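Local structure of putative transcriptional regulator (TetR/AcrR family) (Acinetobacter sp., 3KNW) at the interface of chains A and B. The protein probably binds DNA through an N-terminal helix-turn-helix and regulates transcription. Sequence-based numbering; all coordinates share one arbitrary frame. Chains: chain A/B, Putative transcriptional regulator (TetR/AcrR family).

The interface of chains A and B. Residues chain A 172, 176, 179, 188, 191-192; chain B 167, 171.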
HETATM    1  N   MSE A 172       6.514  -3.846   5.643  1.00  9.59           N
HETATM    2  CA  MSE A 172       7.166  -2.542   5.791  1.00  8.30           C
HETATM    3  C   MSE A 172       7.600  -1.987   4.499  1.00  9.63           C
HETATM    4  O   MSE A 172       7.430  -0.790   4.271  1.00 10.35           O
HETATM    5  CB  MSE A 172       8.353  -2.622   6.730  1.00  8.38           C
HETATM    6  CG  MSE A 172       9.221  -1.336   6.836  1.00  8.76           C
HETATM    7 SE   MSE A 172      10.657  -1.721   8.092  0.70  3.64          SE
HETATM    8  CE  MSE A 172      11.827  -2.678   6.964  1.00  6.72           C
ATOM      9  N   ALA A 176       6.211   1.580   3.061  1.00  4.64           N
ATOM     10  CA  ALA A 176       7.205   2.503   2.580  1.00  6.24           C
ATOM     11  C   ALA A 176       7.019   2.834   1.035  1.00  6.54           C
ATOM     12  O   ALA A 176       7.110   3.982   0.630  1.00  6.43           O
ATOM     13  CB  ALA A 176       8.641   1.927   2.844  1.00  5.78           C
ATOM     14  N   LEU A 179       3.953   5.260   0.847  1.00  8.99           N
ATOM     15  CA  LEU A 179       4.270   6.622   1.308  1.00  9.51           C
ATOM     16  C   LEU A 179       5.159   7.343   0.329  1.00  9.32           C
ATOM     17  O   LEU A 179       4.965   8.524   0.052  1.00  9.94           O
ATOM     18  CB  LEU A 179       4.961   6.626   2.683  1.00  8.90           C
ATOM     19  CG  LEU A 179       4.079   6.271   3.880  1.00 11.24           C
ATOM     20  CD1 LEU A 179       4.824   6.520   5.219  1.00  6.79           C
ATOM     21  CD2 LEU A 179       2.741   7.060   3.880  1.00 10.20           C
ATOM     22  N   PRO A 188      10.931   7.340   2.576  1.00  7.65           N
ATOM     23  CA  PRO A 188      10.446   6.194   3.423  1.00  6.44           C
ATOM     24  C   PRO A 188      11.083   4.852   3.132  1.00  6.07           C
ATOM     25  O   PRO A 188      11.272   4.050   4.052  1.00  7.41           O
ATOM     26  CB  PRO A 188       8.943   6.181   3.138  1.00  5.89           C
ATOM     27  CG  PRO A 188       8.600   7.572   2.808  1.00  4.54           C
ATOM     28  CD  PRO A 188       9.812   8.179   2.096  1.00  7.56           C
ATOM     29  N   GLN A 191      14.530   4.675   4.503  1.00  8.92           N
ATOM     30  CA  GLN A 191      14.575   4.375   5.952  1.00 10.12           C
ATOM     31  C   GLN A 191      14.336   2.851   6.145  1.00  9.79           C
ATOM     32  O   GLN A 191      15.086   2.223   6.870  1.00  9.77           O
ATOM     33  CB  GLN A 191      13.585   5.233   6.752  1.00 11.73           C
ATOM     34  CG  GLN A 191      13.557   4.967   8.306  1.00 15.27           C
ATOM     35  CD  GLN A 191      14.964   4.893   8.936  1.00 17.55           C
ATOM     36  OE1 GLN A 191      15.766   5.858   8.880  1.00 18.32           O
ATOM     37  NE2 GLN A 191      15.283   3.727   9.491  1.00 17.66           N
ATOM     38  N   ALA A 192      13.357   2.260   5.453  1.00  9.51           N
ATOM     39  CA  ALA A 192      13.129   0.811   5.455  1.00  9.61           C
ATOM     40  C   ALA A 192      14.439   0.019   5.258  1.00 11.45           C
ATOM     41  O   ALA A 192      14.682  -0.986   5.942  1.00 10.28           O
ATOM     42  CB  ALA A 192      12.183   0.430   4.301  1.00  9.53           C
TER
ATOM     43  N   GLN B 167       7.958   5.009  12.376  1.00 14.22           N
ATOM     44  CA  GLN B 167       7.912   4.814  10.915  1.00 13.23           C
ATOM     45  C   GLN B 167       7.828   3.353  10.580  1.00 13.08           C
ATOM     46  O   GLN B 167       6.984   2.962   9.769  1.00 15.13           O
ATOM     47  CB  GLN B 167       9.191   5.383  10.252  1.00 13.79           C
ATOM     48  CG  GLN B 167       9.148   6.921   9.918  1.00 16.49           C
ATOM     49  CD  GLN B 167      10.494   7.434   9.490  1.00 18.82           C
ATOM     50  OE1 GLN B 167      10.786   7.482   8.298  1.00 23.09           O
ATOM     51  NE2 GLN B 167      11.352   7.766  10.463  1.00 20.78           N
ATOM     52  N   GLN B 171       4.635   1.992   8.570  1.00  6.75           N
ATOM     53  CA  GLN B 171       4.783   1.381   7.315  1.00  7.93           C
ATOM     54  C   GLN B 171       4.308  -0.062   7.361  1.00  7.67           C
ATOM     55  O   GLN B 171       3.659  -0.514   6.412  1.00  6.93           O
ATOM     56  CB  GLN B 171       6.237   1.437   6.835  1.00  8.95           C
ATOM     57  CG  GLN B 171       6.712   2.829   6.389  1.00 10.62           C
ATOM     58  CD  GLN B 171       8.218   2.876   6.179  1.00 10.13           C
ATOM     59  OE1 GLN B 171       8.898   1.872   6.241  1.00  9.13           O
ATOM     60  NE2 GLN B 171       8.726   4.036   5.929  1.00  9.76           N
TER
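B:Gln171 reaches into chain A with CG opposite its own carbonyl carbon (chi1 -72°) and the chain extended beyond, which carries the carboxamide over A:Ala176 and on towards A:Pro188. There NE2 donates a hydrogen bond to the backbone O of A:Pro188, 3.2 Å away. The bond is not straight, 140° at the hydrogen, and the donor stands above the carbonyl plane instead of on a lone pair, so it looks like a modest polar tie. The other end of the amide lies among carbon: OE1 is 3.3 Å from A:Met172 CG and also near the methyl of A:Ala176. That methyl packs under the amide, CB to B:Gln171 CD 3.5 Å, while the B:Gln171 CB and CG methylenes pass the A:Met172 carbonyl O and the A:Ala176 backbone N. A:Met172, a selenomethionine, holds CG anti to its backbone nitrogen (chi1 173°), bringing that methylene in front of the amide oxygen. One turn before B:Gln171 in helix 162-183 of chain B, B:Gln167 meets A:Gln191: its OE1 lies 3.7 Å from A:Gln191 CG and near CB, a van der Waals contact with methylenes, the side chains crossing at about a right angle with amide planes steeply inclined. That helix thus leans into the groove between helices 162-183 and 187-200 of chain A, and the two-fold repeats the contact with chains exchanged. Pairing through C-terminal helices is typical of TetR-family dimers, so this patch likely belongs to the functional dimer interface.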